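Local coordinates for protein probable manganase-dependent inorganic pyrophosphatase (Clostridium perfringens, PDB 3L31) that binds the inhibitor AMP through a regulatory region of CBS and DRTGG domains and, as a family II pyrophosphatase, probably hydrolyses inorganic pyrophosphate to phosphate, at residues K5-E10 against V196-L201; K71-L76 against R94-G99; S215-I220 against I230-L235. All blocks are in the same frame, centred on the assembly; numbering follows the deposited sequence.

Contact 1 (K5-E10 against V196-L201); sequences KVEDLE and VSTDDL
The carboxylates of Glu7 and Asp199 approach with their planes 67° apart, and Glu7 OE1 lies 3.7 Å from Asp199 OD1. The contact joins the N-terminal segment of the first CBS domain to the turn after strand 196-197 of the second, within the CBS pair (Bateman domain). If both carboxylates are ionised they should repel mildly. Thr198 OG1 donates to Asp199 OD1 nearly along its C-O axis, which probably eases the charge there. The neighbouring carboxylates are gripped over a face: Ser197 N reaches Asp200 OD2, and Lys5 N reaches Asp8 OD2, each from above the plane. The first of these bonds braces the type I turn Ser197-Asp200. A short 3-10 turn near the start of the chain docks on it. Two backbone bonds hold the pair together, Val6 N to Asp200 O (2.9 Å) and Glu7 N to Thr198 O (2.9 Å); the latter uses a lone pair in the carbonyl plane. Lys5 and Leu201 form a single beta bridge, and Lys5 CG rests 3.5 Å from Asp199 O while its ammonium group points off from the 196-201 segment. Beneath the bonds, Val6 enters a buried apolar patch with Val205 of helix 202-210 and Val219 of strand 217-220. Its CG2 stands anti to its carbonyl carbon and meets Val196 CG1 at a tight 3.4 Å.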
loop_
_atom_site.group_PDB
_atom_site.type_symbol
_atom_site.label_atom_id
_atom_site.label_comp_id
_atom_site.label_asym_id
_atom_site.label_seq_id
_atom_site.Cartn_x
_atom_site.Cartn_y
_atom_site.Cartn_z
ATOM N N LYS A 5 -23.158 -6.559 -31.843
ATOM C CA LYS A 5 -23.133 -7.218 -30.529
ATOM C C LYS A 5 -21.742 -7.110 -29.878
ATOM O O LYS A 5 -20.760 -6.747 -30.528
ATOM C CB LYS A 5 -23.542 -8.693 -30.667
ATOM C CG LYS A 5 -25.022 -8.881 -30.973
ATOM C CD LYS A 5 -25.337 -10.265 -31.534
ATOM C CE LYS A 5 -26.841 -10.518 -31.541
ATOM N NZ LYS A 5 -27.262 -11.376 -32.699
ATOM N N VAL A 6 -21.654 -7.441 -28.598
ATOM C CA VAL A 6 -20.367 -7.346 -27.878
ATOM C C VAL A 6 -19.234 -8.153 -28.514
ATOM O O VAL A 6 -18.096 -7.694 -28.570
ATOM C CB VAL A 6 -20.496 -7.741 -26.393
ATOM C CG1 VAL A 6 -19.127 -8.116 -25.813
ATOM C CG2 VAL A 6 -21.142 -6.600 -25.618
ATOM N N GLU A 7 -19.550 -9.340 -29.012
ATOM C CA GLU A 7 -18.519 -10.199 -29.637
ATOM C C GLU A 7 -17.949 -9.576 -30.912
ATOM O O GLU A 7 -16.834 -9.901 -31.334
ATOM C CB GLU A 7 -19.036 -11.619 -29.907
ATOM C CG GLU A 7 -20.108 -11.743 -30.998
ATOM C CD GLU A 7 -20.864 -13.083 -30.945
ATOM O OE1 GLU A 7 -20.853 -13.743 -29.882
ATOM O OE2 GLU A 7 -21.463 -13.487 -31.960
ATOM N N ASP A 8 -18.705 -8.640 -31.479
ATOM C CA ASP A 8 -18.316 -7.953 -32.721
ATOM C C ASP A 8 -17.235 -6.902 -32.447
ATOM O O ASP A 8 -16.594 -6.396 -33.372
ATOM C CB ASP A 8 -19.543 -7.320 -33.432
ATOM C CG ASP A 8 -20.651 -8.352 -33.746
ATOM O OD1 ASP A 8 -20.354 -9.559 -33.743
ATOM O OD2 ASP A 8 -21.810 -7.960 -33.971
ATOM N N LEU A 9 -17.027 -6.606 -31.163
ATOM C CA LEU A 9 -16.033 -5.618 -30.733
ATOM C C LEU A 9 -14.671 -6.251 -30.547
ATOM O O LEU A 9 -14.523 -7.470 -30.609
ATOM C CB LEU A 9 -16.448 -4.919 -29.432
ATOM C CG LEU A 9 -17.541 -3.855 -29.529
ATOM C CD1 LEU A 9 -17.937 -3.341 -28.146
ATOM C CD2 LEU A 9 -17.059 -2.722 -30.406
ATOM N N GLU A 10 -13.678 -5.391 -30.325
ATOM C CA GLU A 10 -12.305 -5.822 -30.018
ATOM C C GLU A 10 -12.009 -5.445 -28.578
ATOM O O GLU A 10 -11.911 -4.268 -28.247
ATOM C CB GLU A 10 -11.264 -5.187 -30.968
ATOM C CG GLU A 10 -9.916 -5.968 -31.065
ATOM C CD GLU A 10 -9.016 -5.525 -32.245
ATOM O OE1 GLU A 10 -9.514 -4.880 -33.197
ATOM O OE2 GLU A 10 -7.802 -5.828 -32.219
ATOM N N VAL A 196 -21.205 -8.341 -18.785
ATOM C CA VAL A 196 -21.763 -8.117 -20.116
ATOM C C VAL A 196 -21.649 -9.407 -20.916
ATOM O O VAL A 196 -20.669 -10.120 -20.756
ATOM C CB VAL A 196 -21.033 -6.920 -20.782
ATOM C CG1 VAL A 196 -20.851 -7.129 -22.255
ATOM C CG2 VAL A 196 -21.797 -5.647 -20.534
ATOM N N SER A 197 -22.670 -9.724 -21.721
ATOM C CA SER A 197 -22.694 -10.975 -22.544
ATOM C C SER A 197 -22.140 -10.774 -23.942
ATOM O O SER A 197 -22.270 -9.711 -24.540
ATOM C CB SER A 197 -24.118 -11.536 -22.704
ATOM O OG SER A 197 -24.626 -12.031 -21.485
ATOM N N THR A 198 -21.534 -11.820 -24.470
ATOM C CA THR A 198 -21.007 -11.755 -25.832
ATOM C C THR A 198 -22.087 -11.297 -26.821
ATOM O O THR A 198 -21.795 -10.628 -27.815
ATOM C CB THR A 198 -20.424 -13.103 -26.290
ATOM O OG1 THR A 198 -21.253 -14.180 -25.810
ATOM C CG2 THR A 198 -19.002 -13.251 -25.768
ATOM N N ASP A 199 -23.336 -11.607 -26.504
ATOM C CA ASP A 199 -24.423 -11.369 -27.439
ATOM C C ASP A 199 -25.281 -10.140 -27.148
ATOM O O ASP A 199 -26.247 -9.910 -27.851
ATOM C CB ASP A 199 -25.330 -12.591 -27.531
ATOM C CG ASP A 199 -24.577 -13.865 -27.957
ATOM O OD1 ASP A 199 -23.518 -14.183 -27.355
ATOM O OD2 ASP A 199 -25.052 -14.557 -28.886
ATOM N N ASP A 200 -24.937 -9.342 -26.140
ATOM C CA ASP A 200 -25.706 -8.128 -25.866
ATOM C C ASP A 200 -25.424 -7.143 -26.989
ATOM O O ASP A 200 -24.308 -7.085 -27.514
ATOM C CB ASP A 200 -25.336 -7.480 -24.510
ATOM C CG ASP A 200 -25.856 -8.262 -23.282
ATOM O OD1 ASP A 200 -26.824 -9.049 -23.405
ATOM O OD2 ASP A 200 -25.282 -8.073 -22.181
ATOM N N LEU A 201 -26.436 -6.351 -27.339
ATOM C CA LEU A 201 -26.275 -5.307 -28.355
ATOM C C LEU A 201 -25.428 -4.203 -27.800
ATOM O O LEU A 201 -25.670 -3.720 -26.700
ATOM C CB LEU A 201 -27.618 -4.688 -28.806
ATOM C CG LEU A 201 -28.696 -5.531 -29.517
ATOM C CD1 LEU A 201 -29.690 -4.563 -30.150
ATOM C CD2 LEU A 201 -28.117 -6.477 -30.562
#

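Contact 2 (K71-L76 against R94-G99); sequences KSATSL and RKVFPG
Ala73 and Val96 bring the two backbones closest, their CA atoms 5.6 Å apart, where the touching parts run at 98° to each other. The 71-76 segment is a helix-to-helix connection: a Schellman motif ends helix 68-71, with Ala73 at positive phi, and Ser75 then serves as N-cap of helix 76-82, its OG bonded to Asn78 N. The facing 94-99 segment is the loop that carries the chain from strand 86-89 to strand 101-103, the two outermost strands of the five-stranded DRTGG-domain sheet. No direct hydrogen bond joins the segments. Water fills that role instead: one molecule accepts from Leu76 N at 3.1 Å and donates to Lys95 O at 2.8 Å, thereby giving a partner to an amide in the first turn of helix 76-82.

The side chains meet through carbon. Ala73 CB lies 4.1 Å from Val96 CG2 at the more exposed end of the contact. Deeper in, the Phe97 ring turns its CE2-CZ side to the other segment. Leu76 N sits at the ring edge, in plane, 3.9 Å from Phe97 CE2, while the Leu76 side chain comes in obliquely. With CG anti to the backbone N (chi1 -175°), Leu76 brings CD1 within 3.9 Å of Phe97 CZ. Ile79 of helix 76-82 and Ser139 also pack on this ring, and Thr74, whose OG1 donates to Ser72 OG, touches the loop Ser181-Pro183. On the far side of the loop, Arg94 curls back along its own segment; its NH1 donates to Val96 O at 3.0 Å, with the carbonyl oxygen only 4° out of the guanidinium plane.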
loop_
_atom_site.group_PDB
_atom_site.type_symbol
_atom_site.label_atom_id
_atom_site.label_comp_id
_atom_site.label_asym_id
_atom_site.label_seq_id
_atom_site.Cartn_x
_atom_site.Cartn_y
_atom_site.Cartn_z
ATOM N N LYS A 71 -8.428 -13.663 8.810
ATOM C CA LYS A 71 -9.689 -13.402 8.118
ATOM C C LYS A 71 -9.571 -13.646 6.641
ATOM O O LYS A 71 -10.499 -14.108 6.014
ATOM C CB LYS A 71 -10.114 -11.952 8.325
ATOM C CG LYS A 71 -10.786 -11.696 9.704
ATOM C CD LYS A 71 -11.111 -10.218 9.842
ATOM C CE LYS A 71 -10.523 -9.635 11.122
ATOM N NZ LYS A 71 -11.539 -9.547 12.234
ATOM N N SER A 72 -8.418 -13.319 6.080
ATOM C CA SER A 72 -8.170 -13.565 4.663
ATOM C C SER A 72 -7.729 -15.007 4.383
ATOM O O SER A 72 -7.596 -15.428 3.220
ATOM C CB SER A 72 -7.078 -12.638 4.160
ATOM O OG SER A 72 -5.897 -12.757 4.924
ATOM N N ALA A 73 -7.466 -15.747 5.455
ATOM C CA ALA A 73 -6.857 -17.070 5.325
ATOM C C ALA A 73 -5.631 -17.064 4.402
ATOM O O ALA A 73 -5.473 -17.908 3.500
ATOM C CB ALA A 73 -7.880 -18.088 4.844
ATOM N N THR A 74 -4.764 -16.099 4.616
ATOM C CA THR A 74 -3.563 -16.034 3.795
ATOM C C THR A 74 -2.773 -17.329 4.020
ATOM O O THR A 74 -2.601 -17.801 5.143
ATOM C CB THR A 74 -2.667 -14.765 4.105
ATOM O OG1 THR A 74 -3.422 -13.581 3.828
ATOM C CG2 THR A 74 -1.441 -14.766 3.210
ATOM N N SER A 75 -2.278 -17.870 2.932
ATOM C CA SER A 75 -1.551 -19.129 2.954
ATOM C C SER A 75 -0.060 -18.844 3.106
ATOM O O SER A 75 0.443 -17.784 2.685
ATOM C CB SER A 75 -1.751 -19.872 1.646
ATOM O OG SER A 75 -1.026 -19.209 0.604
ATOM N N LEU A 76 0.619 -19.800 3.711
ATOM C CA LEU A 76 2.064 -19.758 3.853
ATOM C C LEU A 76 2.776 -19.541 2.508
ATOM O O LEU A 76 3.789 -18.849 2.473
ATOM C CB LEU A 76 2.594 -21.036 4.535
ATOM C CG LEU A 76 4.087 -21.070 4.849
ATOM C CD1 LEU A 76 4.387 -19.872 5.743
ATOM C CD2 LEU A 76 4.581 -22.372 5.520
ATOM N N ARG A 94 -1.479 -26.694 10.204
ATOM C CA ARG A 94 -2.021 -25.349 10.379
ATOM C C ARG A 94 -2.153 -24.659 9.034
ATOM O O ARG A 94 -1.138 -24.291 8.440
ATOM C CB ARG A 94 -1.094 -24.508 11.248
ATOM C CG ARG A 94 -1.173 -23.007 10.936
ATOM C CD ARG A 94 -0.422 -22.152 11.934
ATOM N NE ARG A 94 -0.430 -22.767 13.253
ATOM C CZ ARG A 94 -1.427 -22.655 14.120
ATOM N NH1 ARG A 94 -2.504 -21.956 13.798
ATOM N NH2 ARG A 94 -1.350 -23.253 15.302
ATOM N N LYS A 95 -3.355 -24.435 8.540
ATOM C CA LYS A 95 -3.457 -23.645 7.299
ATOM C C LYS A 95 -3.558 -22.107 7.574
ATOM O O LYS A 95 -3.105 -21.281 6.753
ATOM C CB LYS A 95 -4.599 -24.157 6.406
ATOM C CG LYS A 95 -4.409 -25.631 5.936
ATOM C CD LYS A 95 -2.909 -25.934 5.580
ATOM C CE LYS A 95 -2.698 -27.290 4.857
ATOM N NZ LYS A 95 -3.247 -28.454 5.620
ATOM N N VAL A 96 -4.086 -21.766 8.755
ATOM C CA VAL A 96 -4.342 -20.371 9.137
ATOM C C VAL A 96 -3.431 -19.898 10.289
ATOM O O VAL A 96 -3.084 -20.664 11.174
ATOM C CB VAL A 96 -5.857 -20.169 9.398
ATOM C CG1 VAL A 96 -6.160 -18.835 10.026
ATOM C CG2 VAL A 96 -6.604 -20.270 8.058
ATOM N N PHE A 97 -2.944 -18.670 10.165
ATOM C CA PHE A 97 -2.154 -17.979 11.223
ATOM C C PHE A 97 -3.135 -17.031 11.934
ATOM O O PHE A 97 -3.630 -16.061 11.357
ATOM C CB PHE A 97 -0.931 -17.253 10.634
ATOM C CG PHE A 97 -0.103 -18.131 9.742
ATOM C CD1 PHE A 97 0.701 -19.090 10.272
ATOM C CD2 PHE A 97 -0.215 -18.054 8.362
ATOM C CE1 PHE A 97 1.409 -19.950 9.475
ATOM C CE2 PHE A 97 0.484 -18.910 7.544
ATOM C CZ PHE A 97 1.296 -19.856 8.104
ATOM N N PRO A 98 -3.464 -17.352 13.175
ATOM C CA PRO A 98 -4.713 -16.725 13.682
ATOM C C PRO A 98 -4.518 -15.416 14.391
ATOM O O PRO A 98 -5.512 -14.800 14.683
ATOM C CB PRO A 98 -5.252 -17.706 14.723
ATOM C CG PRO A 98 -4.116 -18.596 15.100
ATOM C CD PRO A 98 -3.148 -18.621 13.822
ATOM N N GLY A 99 -3.278 -15.028 14.702
ATOM C CA GLY A 99 -3.039 -13.940 15.671
ATOM C C GLY A 99 -2.708 -12.598 15.037
ATOM O O GLY A 99 -3.168 -12.306 13.930
HETATM O O HOH W 1 -3.669 -17.151 7.254
HETATM O O HOH W 2 -1.032 -21.997 5.066
#

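Contact 3 (S215-I220 against I230-L235); sequences SNYPVI and IARFHL. With AMP (adenosine monophosphate), chain C.
One water is gripped from both segments: it donates to Ser215 O at 2.8 Å and accepts from Arg232 N at 3.2 Å, with a weaker bond from Arg232 NH1. The guanidinium reaches back on a chain extended from CG to NE, its plane 64° from the Tyr217 ring. Arg232 NH2 approaches that ring at its edge, 2.9 Å from Tyr217 OH. Each group is bonded on its own account at the end of helix 202-210 or just beyond: Tyr217 OH bonds to Thr212 OG1, and Arg232 donates to Met209 O and Tyr214 O. Beside them, Tyr217 and Ile230 form an antiparallel hydrogen-bonded pair, Tyr217 N to Ile230 O (2.9 Å) and Ile230 N to Tyr217 O (2.8 Å). This is one end of the beta hairpin 217-220/226-230 of the second CBS domain, and it leaves the Ser215-Asn216 approach to the hairpin facing the nucleotide. Asn216 O accepts from AMP N6 at 2.9 Å, a bond consistent with recognition of the adenine amine, while Ser215 N donates to AMP O1P at 3.2 Å. Lys36 of the second subunit also bonds to the nucleotide. Farther along the hairpin, Val219 CG2 packs on Ile230 CG1. Asn216 turns its OD1 to Ala231 CB, and its ND2 bonds to Ser37 OG of the first CBS domain. In the 3-10 turn that follows strand 226-230, the His234 ring receives Ala231 N on ND1, 3.1 Å away and in the ring plane.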
loop_
_atom_site.group_PDB
_atom_site.type_symbol
_atom_site.label_atom_id
_atom_site.label_comp_id
_atom_site.label_asym_id
_atom_site.label_seq_id
_atom_site.Cartn_x
_atom_site.Cartn_y
_atom_site.Cartn_z
ATOM N N SER A 215 -14.270 0.980 -14.326
ATOM C CA SER A 215 -13.271 1.007 -15.404
ATOM C C SER A 215 -13.565 -0.081 -16.415
ATOM O O SER A 215 -13.606 0.165 -17.603
ATOM C CB SER A 215 -11.841 0.872 -14.862
ATOM O OG SER A 215 -11.434 1.959 -14.022
ATOM N N ASN A 216 -13.835 -1.278 -15.931
ATOM C CA ASN A 216 -14.056 -2.423 -16.800
ATOM C C ASN A 216 -15.272 -3.287 -16.408
ATOM O O ASN A 216 -15.641 -3.375 -15.250
ATOM C CB ASN A 216 -12.792 -3.318 -16.804
ATOM C CG ASN A 216 -11.548 -2.607 -17.374
ATOM O OD1 ASN A 216 -11.560 -2.191 -18.511
ATOM N ND2 ASN A 216 -10.490 -2.497 -16.589
ATOM N N TYR A 217 -15.829 -3.974 -17.407
ATOM C CA TYR A 217 -16.937 -4.894 -17.249
ATOM C C TYR A 217 -16.565 -6.229 -17.836
ATOM O O TYR A 217 -16.179 -6.312 -19.016
ATOM C CB TYR A 217 -18.185 -4.340 -17.953
ATOM C CG TYR A 217 -18.571 -2.973 -17.435
ATOM C CD1 TYR A 217 -19.624 -2.812 -16.513
ATOM C CD2 TYR A 217 -17.895 -1.858 -17.835
ATOM C CE1 TYR A 217 -19.960 -1.538 -16.010
ATOM C CE2 TYR A 217 -18.210 -0.600 -17.322
ATOM C CZ TYR A 217 -19.275 -0.447 -16.426
ATOM O OH TYR A 217 -19.602 0.824 -15.922
ATOM N N PRO A 218 -16.641 -7.288 -17.017
ATOM C CA PRO A 218 -16.350 -8.622 -17.510
ATOM C C PRO A 218 -17.338 -9.051 -18.539
ATOM O O PRO A 218 -18.536 -8.811 -18.394
ATOM C CB PRO A 218 -16.477 -9.517 -16.254
ATOM C CG PRO A 218 -17.210 -8.718 -15.272
ATOM C CD PRO A 218 -16.875 -7.286 -15.568
ATOM N N VAL A 219 -16.810 -9.720 -19.555
ATOM C CA VAL A 219 -17.591 -10.229 -20.684
ATOM C C VAL A 219 -17.723 -11.685 -20.510
ATOM O O VAL A 219 -16.710 -12.345 -20.331
ATOM C CB VAL A 219 -16.885 -9.978 -22.019
ATOM C CG1 VAL A 219 -17.493 -10.821 -23.099
ATOM C CG2 VAL A 219 -16.975 -8.503 -22.374
ATOM N N ILE A 220 -18.957 -12.187 -20.542
ATOM C CA ILE A 220 -19.214 -13.614 -20.345
ATOM C C ILE A 220 -19.921 -14.211 -21.550
ATOM O O ILE A 220 -20.779 -13.576 -22.174
ATOM C CB ILE A 220 -20.034 -13.910 -19.052
ATOM C CG1 ILE A 220 -21.390 -13.207 -19.062
ATOM C CG2 ILE A 220 -19.245 -13.491 -17.767
ATOM C CD1 ILE A 220 -22.388 -13.815 -18.050
ATOM N N ILE A 230 -14.423 -5.516 -21.025
ATOM C CA ILE A 230 -14.632 -4.389 -21.910
ATOM C C ILE A 230 -14.626 -3.049 -21.188
ATOM O O ILE A 230 -15.042 -2.934 -20.044
ATOM C CB ILE A 230 -15.997 -4.528 -22.616
ATOM C CG1 ILE A 230 -15.843 -5.320 -23.900
ATOM C CG2 ILE A 230 -16.518 -3.192 -23.051
ATOM C CD1 ILE A 230 -15.698 -4.406 -25.117
ATOM N N ALA A 231 -14.180 -2.016 -21.876
ATOM C CA ALA A 231 -14.284 -0.676 -21.309
ATOM C C ALA A 231 -14.975 0.242 -22.286
ATOM O O ALA A 231 -15.149 -0.099 -23.444
ATOM C CB ALA A 231 -12.924 -0.156 -20.924
ATOM N N ARG A 232 -15.423 1.380 -21.767
ATOM C CA ARG A 232 -16.021 2.446 -22.567
ATOM C C ARG A 232 -15.186 2.666 -23.828
ATOM O O ARG A 232 -15.710 2.952 -24.899
ATOM C CB ARG A 232 -16.154 3.756 -21.758
ATOM C CG ARG A 232 -17.396 3.799 -20.878
ATOM C CD ARG A 232 -17.391 4.892 -19.806
ATOM N NE ARG A 232 -18.250 4.523 -18.671
ATOM C CZ ARG A 232 -17.831 3.777 -17.634
ATOM N NH1 ARG A 232 -16.569 3.344 -17.587
ATOM N NH2 ARG A 232 -18.659 3.448 -16.640
ATOM N N PHE A 233 -13.880 2.479 -23.678
ATOM C CA PHE A 233 -12.901 2.737 -24.748
ATOM C C PHE A 233 -13.065 1.828 -25.962
ATOM O O PHE A 233 -12.636 2.163 -27.050
ATOM C CB PHE A 233 -11.459 2.605 -24.217
ATOM C CG PHE A 233 -10.403 2.623 -25.305
ATOM C CD1 PHE A 233 -9.808 3.823 -25.707
ATOM C CD2 PHE A 233 -9.996 1.447 -25.925
ATOM C CE1 PHE A 233 -8.823 3.848 -26.703
ATOM C CE2 PHE A 233 -9.009 1.467 -26.934
ATOM C CZ PHE A 233 -8.424 2.667 -27.313
ATOM N N HIS A 234 -13.671 0.671 -25.764
ATOM C CA HIS A 234 -13.814 -0.311 -26.834
ATOM C C HIS A 234 -15.117 -0.030 -27.562
ATOM O O HIS A 234 -15.546 -0.805 -28.420
ATOM C CB HIS A 234 -13.829 -1.738 -26.285
ATOM C CG HIS A 234 -12.535 -2.178 -25.678
ATOM N ND1 HIS A 234 -12.401 -2.452 -24.333
ATOM C CD2 HIS A 234 -11.324 -2.419 -26.232
ATOM C CE1 HIS A 234 -11.162 -2.836 -24.085
ATOM N NE2 HIS A 234 -10.487 -2.825 -25.219
ATOM N N LEU A 235 -15.730 1.093 -27.190
ATOM C CA LEU A 235 -16.967 1.590 -27.824
ATOM C C LEU A 235 -16.705 2.861 -28.643
ATOM O O LEU A 235 -16.852 2.859 -29.865
ATOM C CB LEU A 235 -18.053 1.884 -26.765
ATOM C CG LEU A 235 -18.296 0.818 -25.676
ATOM C CD1 LEU A 235 -19.324 1.309 -24.669
ATOM C CD2 LEU A 235 -18.737 -0.519 -26.264
HETATM P P AMP C . -13.083 0.721 -10.435
HETATM O O1P AMP C . -13.895 1.648 -11.267
HETATM O O2P AMP C . -12.641 -0.430 -11.273
HETATM O O3P AMP C . -11.974 1.404 -9.660
HETATM O "O5'" AMP C . -14.049 -0.008 -9.329
HETATM C "C5'" AMP C . -14.677 0.690 -8.222
HETATM C "C4'" AMP C . -15.233 -0.316 -7.203
HETATM O "O4'" AMP C . -16.190 -1.161 -7.856
HETATM C "C3'" AMP C . -14.180 -1.299 -6.731
HETATM O "O3'" AMP C . -14.530 -1.830 -5.451
HETATM C "C2'" AMP C . -14.224 -2.440 -7.741
HETATM O "O2'" AMP C . -13.826 -3.691 -7.175
HETATM C "C1'" AMP C . -15.707 -2.497 -8.081
HETATM N N9 AMP C . -15.991 -2.870 -9.482
HETATM C C8 AMP C . -15.122 -2.710 -10.495
HETATM N N7 AMP C . -15.642 -3.114 -11.672
HETATM C C5 AMP C . -16.881 -3.558 -11.394
HETATM C C6 AMP C . -17.986 -4.126 -12.191
HETATM N N6 AMP C . -17.803 -4.278 -13.517
HETATM N N1 AMP C . -19.147 -4.474 -11.560
HETATM C C2 AMP C . -19.265 -4.298 -10.229
HETATM N N3 AMP C . -18.298 -3.781 -9.435
HETATM C C4 AMP C . -17.123 -3.377 -9.957
HETATM O O HOH W 3 -14.310 2.491 -19.028
#

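How the contacts relate
Contacts 1 and 3 both reach one sheet of the second CBS domain, contact 1 tying the 5-10 segment to it: their centres are 10 Å apart, and strands 196-197 and 217-220 lie side by side, with Val196 O 2.7 Å from Ile220 N. Contact 3 is the buried one and touches AMP directly, whereas contact 1 lies farther out, with carboxylates on its outer side and valines inside. Contact 2 lies at the DRTGG domain, nearer the centre of the chain and on the opposite side of it from the other two. It is partly buried and neither of its segments is a strand; water and carbon contacts replace the backbone bonds of contacts 1 and 3.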